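Local coordinates for protein p-nitrophenyl phosphatase (Pho2) (Archaeoglobus fulgidus, PDB 3QGM) that probably acts as a metal-dependent phosphatase of the haloacid dehalogenase (HAD) superfamily, with a calcium ion bound in this crystal, at residues Ile56-Leu61 and Leu66-Asp71; Glu72-Thr77 and Arg194-Ile199. All coordinates share one frame; numbering follows the deposited sequence. Where two conformers were deposited one is given.

Contact 1 (Ile56-Leu61 and Leu66-Asp71)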
ATOM      1  N   ILE A  56     -23.496 -17.300   0.117  1.00 25.98           N
ATOM      2  CA  ILE A  56     -22.609 -18.082   1.040  1.00 25.58           C
ATOM      3  C   ILE A  56     -22.875 -17.749   2.515  1.00 26.11           C
ATOM      4  O   ILE A  56     -23.048 -18.652   3.385  1.00 26.52           O
ATOM      5  CB  ILE A  56     -21.134 -17.844   0.738  1.00 24.62           C
ATOM      6  CG1 ILE A  56     -20.799 -18.269  -0.705  1.00 25.20           C
ATOM      7  CG2 ILE A  56     -20.245 -18.443   1.801  1.00 24.93           C
ATOM      8  CD1 ILE A  56     -20.996 -19.700  -1.027  1.00 25.36           C
ATOM      9  N   LEU A  57     -22.922 -16.454   2.810  1.00 26.33           N
ATOM     10  CA  LEU A  57     -23.177 -16.011   4.183  1.00 26.44           C
ATOM     11  C   LEU A  57     -24.595 -16.329   4.663  1.00 25.58           C
ATOM     12  O   LEU A  57     -24.807 -16.661   5.844  1.00 26.47           O
ATOM     13  CB  LEU A  57     -22.841 -14.511   4.317  1.00 27.58           C
ATOM     14  CG  LEU A  57     -21.325 -14.194   4.295  1.00 30.23           C
ATOM     15  CD1 LEU A  57     -21.034 -12.698   4.466  1.00 35.09           C
ATOM     16  CD2 LEU A  57     -20.615 -14.982   5.403  1.00 32.46           C
ATOM     17  N   LEU A  58     -25.563 -16.253   3.759  1.00 24.64           N
ATOM     18  CA  LEU A  58     -26.921 -16.721   4.005  1.00 24.67           C
ATOM     19  C   LEU A  58     -26.862 -18.186   4.390  1.00 25.37           C
ATOM     20  O   LEU A  58     -27.364 -18.585   5.444  1.00 25.65           O
ATOM     21  CB  LEU A  58     -27.804 -16.529   2.758  1.00 24.00           C
ATOM     22  CG  LEU A  58     -29.289 -16.943   2.812  1.00 27.10           C
ATOM     23  CD1 LEU A  58     -29.947 -16.194   3.975  1.00 23.01           C
ATOM     24  CD2 LEU A  58     -30.068 -16.770   1.473  1.00 27.41           C
ATOM     25  N   GLU A  59     -26.224 -18.998   3.551  1.00 25.84           N
ATOM     26  CA  GLU A  59     -26.137 -20.419   3.822  1.00 25.73           C
ATOM     27  C   GLU A  59     -25.387 -20.672   5.136  1.00 26.01           C
ATOM     28  O   GLU A  59     -25.832 -21.475   5.923  1.00 28.42           O
ATOM     29  CB  GLU A  59     -25.527 -21.174   2.617  1.00 24.88           C
ATOM     30  CG  GLU A  59     -26.536 -21.269   1.499  1.00 25.82           C
ATOM     31  CD  GLU A  59     -25.984 -21.849   0.182  1.00 26.38           C
ATOM     32  OE1 GLU A  59     -24.871 -22.400   0.163  1.00 27.14           O
ATOM     33  OE2 GLU A  59     -26.697 -21.731  -0.812  1.00 23.80           O
ATOM     34  N   ARG A  60     -24.349 -19.903   5.437  1.00 26.36           N
ATOM     35  CA  ARG A  60     -23.670 -20.067   6.713  1.00 27.05           C
ATOM     36  C   ARG A  60     -24.570 -19.804   7.918  1.00 27.96           C
ATOM     37  O   ARG A  60     -24.634 -20.640   8.843  1.00 29.35           O
ATOM     38  CB  ARG A  60     -22.419 -19.251   6.783  1.00 27.28           C
ATOM     39  CG  ARG A  60     -21.726 -19.370   8.152  1.00 28.71           C
ATOM     40  CD  ARG A  60     -20.478 -18.548   8.183  1.00 30.25           C
ATOM     41  NE  ARG A  60     -19.620 -18.919   7.083  1.00 31.89           N
ATOM     42  CZ  ARG A  60     -18.514 -18.290   6.719  1.00 36.99           C
ATOM     43  NH1 ARG A  60     -18.088 -17.221   7.378  1.00 40.40           N
ATOM     44  NH2 ARG A  60     -17.831 -18.748   5.674  1.00 38.77           N
ATOM     45  N   LEU A  61     -25.273 -18.676   7.935  1.00 27.38           N
ATOM     46  CA  LEU A  61     -26.194 -18.396   9.044  1.00 28.83           C
ATOM     47  C   LEU A  61     -27.210 -19.532   9.227  1.00 30.23           C
ATOM     48  O   LEU A  61     -27.478 -19.966  10.350  1.00 27.34           O
ATOM     49  CB  LEU A  61     -26.932 -17.062   8.887  1.00 27.97           C
ATOM     50  CG  LEU A  61     -26.019 -15.817   9.045  1.00 31.08           C
ATOM     51  CD1 LEU A  61     -26.805 -14.572   9.004  1.00 31.85           C
ATOM     52  CD2 LEU A  61     -25.258 -15.879  10.328  1.00 31.32           C
ATOM     53  N   LEU A  66     -30.158 -20.742  12.198  1.00 38.28           N
ATOM     54  CA  LEU A  66     -30.985 -19.553  12.163  1.00 38.26           C
ATOM     55  C   LEU A  66     -31.885 -19.617  10.930  1.00 39.35           C
ATOM     56  O   LEU A  66     -31.488 -20.133   9.873  1.00 38.29           O
ATOM     57  CB  LEU A  66     -30.115 -18.276  12.142  1.00 37.97           C
ATOM     58  CG  LEU A  66     -29.029 -18.175  13.229  1.00 36.79           C
ATOM     59  CD1 LEU A  66     -28.418 -16.800  13.229  1.00 36.95           C
ATOM     60  CD2 LEU A  66     -29.576 -18.481  14.594  1.00 37.09           C
ATOM     61  N   GLU A  67     -33.080 -19.070  11.097  1.00 40.22           N
ATOM     62  CA  GLU A  67     -34.054 -18.951  10.054  1.00 42.42           C
ATOM     63  C   GLU A  67     -33.854 -17.549   9.508  1.00 41.80           C
ATOM     64  O   GLU A  67     -34.090 -16.583  10.218  1.00 42.37           O
ATOM     65  CB  GLU A  67     -35.459 -19.104  10.635  1.00 43.78           C
ATOM     66  CG  GLU A  67     -36.478 -19.753   9.705  1.00 48.42           C
ATOM     67  CD  GLU A  67     -37.109 -21.001  10.351  1.00 54.26           C
ATOM     68  OE1 GLU A  67     -36.397 -22.034  10.453  1.00 56.89           O
ATOM     69  OE2 GLU A  67     -38.294 -20.946  10.771  1.00 57.33           O
ATOM     70  N   VAL A  68     -33.400 -17.460   8.259  1.00 40.98           N
ATOM     71  CA  VAL A  68     -32.903 -16.202   7.681  1.00 40.71           C
ATOM     72  C   VAL A  68     -33.269 -16.216   6.211  1.00 40.12           C
ATOM     73  O   VAL A  68     -33.017 -17.189   5.514  1.00 39.74           O
ATOM     74  CB  VAL A  68     -31.330 -16.077   7.814  1.00 40.35           C
ATOM     75  CG1 VAL A  68     -30.830 -14.738   7.354  1.00 40.12           C
ATOM     76  CG2 VAL A  68     -30.864 -16.333   9.245  1.00 40.34           C
ATOM     77  N   GLY A  69     -33.888 -15.150   5.743  1.00 40.78           N
ATOM     78  CA  GLY A  69     -34.105 -14.943   4.292  1.00 40.51           C
ATOM     79  C   GLY A  69     -33.026 -14.075   3.637  1.00 39.94           C
ATOM     80  O   GLY A  69     -32.327 -13.326   4.318  1.00 38.36           O
ATOM     81  N   GLU A  70     -32.892 -14.219   2.318  1.00 39.60           N
ATOM     82  CA  GLU A  70     -32.085 -13.335   1.457  1.00 40.47           C
ATOM     83  C   GLU A  70     -31.980 -11.873   1.945  1.00 39.52           C
ATOM     84  O   GLU A  70     -30.880 -11.290   2.112  1.00 39.24           O
ATOM     85  CB  GLU A  70     -32.757 -13.296   0.066  1.00 41.71           C
ATOM     86  CG  GLU A  70     -31.916 -13.753  -1.090  1.00 44.37           C
ATOM     87  CD  GLU A  70     -32.746 -13.881  -2.360  1.00 48.87           C
ATOM     88  OE1 GLU A  70     -33.007 -12.855  -3.042  1.00 52.73           O
ATOM     89  OE2 GLU A  70     -33.144 -15.025  -2.674  1.00 52.91           O
ATOM     90  N   ASP A  71     -33.131 -11.261   2.142  1.00 38.69           N
ATOM     91  CA  ASP A  71     -33.125  -9.819   2.338  0.60 39.06           C
ATOM     92  C   ASP A  71     -32.648  -9.409   3.739  1.00 38.50           C
ATOM     93  O   ASP A  71     -32.335  -8.252   3.963  1.00 39.19           O
ATOM     94  CB  ASP A  71     -34.469  -9.217   1.905  0.60 39.67           C
ATOM     95  CG  ASP A  71     -34.671  -9.309   0.385  0.60 39.47           C
ATOM     96  OD1 ASP A  71     -33.687  -9.179  -0.386  0.60 41.91           O
ATOM     97  OD2 ASP A  71     -35.800  -9.544  -0.049  0.60 44.00           O
TER

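Contact 2 (Glu72-Thr77 and Arg194-Ile199)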
ATOM      1  N   GLU A  72     -32.518 -10.377   4.637  1.00 37.05           N
ATOM      2  CA  GLU A  72     -31.988 -10.116   5.963  1.00 36.55           C
ATOM      3  C   GLU A  72     -30.440 -10.111   6.022  1.00 34.72           C
ATOM      4  O   GLU A  72     -29.909  -9.983   7.117  1.00 35.73           O
ATOM      5  CB  GLU A  72     -32.478 -11.195   6.947  1.00 36.45           C
ATOM      6  CG  GLU A  72     -33.947 -11.153   7.282  1.00 40.51           C
ATOM      7  CD  GLU A  72     -34.343 -12.324   8.176  1.00 43.00           C
ATOM      8  OE1 GLU A  72     -34.431 -13.464   7.667  1.00 44.68           O
ATOM      9  OE2 GLU A  72     -34.535 -12.118   9.387  1.00 47.97           O
ATOM     10  N   ILE A  73     -29.749 -10.296   4.888  1.00 32.12           N
ATOM     11  CA  ILE A  73     -28.272 -10.370   4.819  0.60 31.21           C
ATOM     12  C   ILE A  73     -27.767  -9.250   3.922  1.00 30.16           C
ATOM     13  O   ILE A  73     -28.177  -9.177   2.765  1.00 29.34           O
ATOM     14  CB  ILE A  73     -27.724 -11.681   4.130  0.60 30.91           C
ATOM     15  CG1 ILE A  73     -28.316 -12.977   4.693  0.60 30.26           C
ATOM     16  CG2 ILE A  73     -26.216 -11.743   4.264  0.60 30.81           C
ATOM     17  CD1 ILE A  73     -27.795 -13.320   6.014  0.60 30.88           C
ATOM     18  N   LEU A  74     -26.897  -8.388   4.441  1.00 28.38           N
ATOM     19  CA  LEU A  74     -26.277  -7.344   3.653  1.00 27.82           C
ATOM     20  C   LEU A  74     -24.771  -7.478   3.806  1.00 27.09           C
ATOM     21  O   LEU A  74     -24.205  -7.116   4.867  1.00 26.76           O
ATOM     22  CB  LEU A  74     -26.760  -5.949   4.101  1.00 28.34           C
ATOM     23  CG  LEU A  74     -26.413  -4.716   3.227  1.00 29.85           C
ATOM     24  CD1 LEU A  74     -26.922  -4.839   1.774  1.00 30.69           C
ATOM     25  CD2 LEU A  74     -26.950  -3.494   3.868  1.00 28.46           C
ATOM     26  N   VAL A  75     -24.121  -7.991   2.760  1.00 24.21           N
ATOM     27  CA  VAL A  75     -22.675  -8.183   2.774  1.00 24.13           C
ATOM     28  C   VAL A  75     -22.040  -7.245   1.734  1.00 23.84           C
ATOM     29  O   VAL A  75     -22.680  -6.846   0.752  1.00 23.13           O
ATOM     30  CB  VAL A  75     -22.301  -9.677   2.560  1.00 24.51           C
ATOM     31  CG1 VAL A  75     -22.750 -10.192   1.134  1.00 22.53           C
ATOM     32  CG2 VAL A  75     -20.784  -9.906   2.871  1.00 24.66           C
ATOM     33  N   ALA A  76     -20.805  -6.837   2.021  1.00 23.12           N
ATOM     34  CA  ALA A  76     -20.174  -5.770   1.294  1.00 23.25           C
ATOM     35  C   ALA A  76     -20.051  -6.118  -0.174  1.00 22.65           C
ATOM     36  O   ALA A  76     -20.115  -5.248  -0.999  1.00 23.68           O
ATOM     37  CB  ALA A  76     -18.757  -5.433   1.913  1.00 21.54           C
ATOM     38  N   THR A  77     -19.855  -7.384  -0.505  1.00 23.15           N
ATOM     39  CA  THR A  77     -19.711  -7.753  -1.907  1.00 23.32           C
ATOM     40  C   THR A  77     -21.018  -7.419  -2.654  1.00 23.77           C
ATOM     41  O   THR A  77     -21.032  -6.704  -3.679  1.00 23.63           O
ATOM     42  CB  THR A  77     -19.423  -9.250  -2.077  1.00 23.43           C
ATOM     43  OG1 THR A  77     -20.406 -10.009  -1.365  1.00 21.78           O
ATOM     44  CG2 THR A  77     -17.959  -9.623  -1.571  1.00 21.50           C
ATOM     45  N   ARG A 194     -27.128   2.949   5.370  1.00 34.91           N
ATOM     46  CA  ARG A 194     -28.357   3.488   4.842  1.00 36.35           C
ATOM     47  C   ARG A 194     -29.059   2.427   3.999  1.00 35.94           C
ATOM     48  O   ARG A 194     -30.293   2.382   3.971  1.00 34.59           O
ATOM     49  CB  ARG A 194     -28.118   4.807   4.083  1.00 38.10           C
ATOM     50  CG  ARG A 194     -27.572   5.878   5.053  1.00 41.65           C
ATOM     51  CD  ARG A 194     -27.618   7.352   4.574  1.00 47.94           C
ATOM     52  NE  ARG A 194     -26.946   8.227   5.558  1.00 49.71           N
ATOM     53  CZ  ARG A 194     -27.437   8.550   6.761  1.00 54.02           C
ATOM     54  NH1 ARG A 194     -26.714   9.317   7.578  1.00 54.63           N
ATOM     55  NH2 ARG A 194     -28.648   8.121   7.169  1.00 55.20           N
ATOM     56  N   GLU A 195     -28.299   1.529   3.370  1.00 34.64           N
ATOM     57  CA  GLU A 195     -28.955   0.443   2.648  1.00 34.36           C
ATOM     58  C   GLU A 195     -29.687  -0.460   3.638  1.00 33.64           C
ATOM     59  O   GLU A 195     -30.795  -0.923   3.342  1.00 32.97           O
ATOM     60  CB  GLU A 195     -28.001  -0.368   1.771  1.00 34.24           C
ATOM     61  CG  GLU A 195     -28.652  -1.567   1.053  1.00 36.09           C
ATOM     62  CD  GLU A 195     -29.655  -1.172  -0.044  1.00 41.30           C
ATOM     63  OE1 GLU A 195     -29.816   0.037  -0.321  1.00 43.80           O
ATOM     64  OE2 GLU A 195     -30.281  -2.074  -0.635  1.00 41.73           O
ATOM     65  N   ALA A 196     -29.070  -0.708   4.790  1.00 31.99           N
ATOM     66  CA  ALA A 196     -29.647  -1.614   5.779  1.00 31.95           C
ATOM     67  C   ALA A 196     -30.940  -1.040   6.387  1.00 33.04           C
ATOM     68  O   ALA A 196     -31.922  -1.771   6.578  1.00 33.61           O
ATOM     69  CB  ALA A 196     -28.644  -1.950   6.887  1.00 29.95           C
ATOM     70  N   LEU A 197     -30.915   0.254   6.690  1.00 33.60           N
ATOM     71  CA  LEU A 197     -32.120   1.009   7.107  1.00 34.79           C
ATOM     72  C   LEU A 197     -33.297   0.925   6.098  1.00 36.80           C
ATOM     73  O   LEU A 197     -34.428   0.590   6.471  1.00 36.31           O
ATOM     74  CB  LEU A 197     -31.745   2.464   7.330  1.00 34.47           C
ATOM     75  CG  LEU A 197     -30.906   2.755   8.560  1.00 32.31           C
ATOM     76  CD1 LEU A 197     -30.737   4.268   8.750  1.00 33.51           C
ATOM     77  CD2 LEU A 197     -31.564   2.184   9.802  1.00 32.95           C
ATOM     78  N   ASP A 198     -32.990   1.202   4.833  1.00 38.24           N
ATOM     79  CA  ASP A 198     -33.922   1.088   3.727  1.00 40.31           C
ATOM     80  C   ASP A 198     -34.519  -0.325   3.661  1.00 40.54           C
ATOM     81  O   ASP A 198     -35.733  -0.503   3.533  1.00 41.22           O
ATOM     82  CB  ASP A 198     -33.186   1.414   2.408  1.00 41.53           C
ATOM     83  CG  ASP A 198     -34.146   1.786   1.265  1.00 45.09           C
ATOM     84  OD1 ASP A 198     -34.887   0.908   0.804  1.00 46.53           O
ATOM     85  OD2 ASP A 198     -34.138   2.969   0.828  1.00 53.65           O
ATOM     86  N   ILE A 199     -33.661  -1.338   3.750  1.00 40.05           N
ATOM     87  CA  ILE A 199     -34.127  -2.724   3.774  1.00 39.37           C
ATOM     88  C   ILE A 199     -35.040  -2.928   4.983  1.00 39.51           C
ATOM     89  O   ILE A 199     -36.127  -3.456   4.836  1.00 40.14           O
ATOM     90  CB  ILE A 199     -32.938  -3.738   3.763  1.00 39.00           C
ATOM     91  CG1 ILE A 199     -32.274  -3.738   2.364  1.00 37.62           C
ATOM     92  CG2 ILE A 199     -33.410  -5.170   4.155  1.00 38.64           C
ATOM     93  CD1 ILE A 199     -30.942  -4.464   2.301  1.00 33.48           C
TER

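Contact 1 (Ile56-Leu61 and Leu66-Asp71)
Leu58 reaches from helix 54-63 to the loop that follows it and touches the backbone of Val68, Gly69 and Glu70. Its CB lies on the flank of the helix and does not itself point at the loop. With CG anti to the backbone N (chi1 -179°), the branch swings across to the loop. Leu58 CD1 then sits 3.6 Å from Val68 O and 3.8 Å from Val68 CG1. Leu58 CD1 also lies 3.7 Å from Gly69 O. On the other branch, Leu58 CD2 rests 3.9 Å from Glu70 N. The contacts of Leu58 with Val68 O, Gly69 O and Glu70 N are plain van der Waals packing. Val68 O has a polar partner in Arg62, and the Glu70 carboxylate forms a salt bridge with Arg55.

One turn on, Leu61 CB meets the second methyl of Val68, CG2, at 4.0 Å. Val68 thus puts one methyl against each leucine. Leu61 O also accepts a weak hydrogen bond from Leu66 N at 3.3 Å, with an N-H...O angle of 159°. It links the last turn of the helix to the early part of the loop. Leu58, Leu61 and Val68 all pack on Ile73 of the next strand. The arrangement is the helix-to-strand return of a beta-alpha-beta crossover in the Rossmann-like HAD core.

Contact 2 (Glu72-Thr77 and Arg194-Ile199)
Leu74 of strand 73-75 puts both its methyls on helix 190-200. Its CB points at the helix, and CG anti to the backbone N (chi1 -169°) carries the fork on to it. Leu74 CD2 lies 3.6 Å from Ala196 N and 3.8 Å from Ala196 CB, so it rests on both the helix backbone and a small side chain. Glu195 CG lies 3.8 Å from both Leu74 CD1 and Leu74 CD2, so it sits against the fork of the leucine. Leu74 CD1 also packs 4.1 Å from Ile199 CD1. Glu195 contributes only its aliphatic part, and its side chain crosses that of Leu74 at about a right angle.

The next shell sets these groups in place. The Glu195 chain bends at chi2 (69°), and its carboxylate makes a salt bridge with Arg86. Ile44 of the neighbouring strand 42-47 touches Leu74, Ala196 and Ile199, which widens the apolar patch. Backbone hydrogen bonds of Leu74 with Phe45 and Ser47 fix the strand in the sheet.

Farther out, strand 73-75 and the helix segment 194-199 run nearly antiparallel, at 164°, with axes 9.8 Å apart at closest approach. A helix lying antiparallel on a strand of a parallel sheet, with helices on both faces, is characteristic of the three-layer alpha/beta HAD core.

Overall arrangement
The two contacts follow each other along the chain, and their centres lie about 13 Å apart. Strand 73-75, at the outer end of the six-stranded parallel sheet, joins them. Helix 54-63 packs on one face of this strand and helix 190-200 on the other. Ile73 packs on the contact 1 side. Contact 1 is local in sequence. Contact 2 joins parts of the chain more than 100 residues apart, with all five strands of the second sheet between them in the chain. The calcium ion, held by Asp14, Asp16 and Asp212, is about 12 Å from the Leu61 side chain and about 14 Å from that of Leu74. Both contacts are structural packing with no direct part in the metal site; contact 1 is buried and contact 2 partly so.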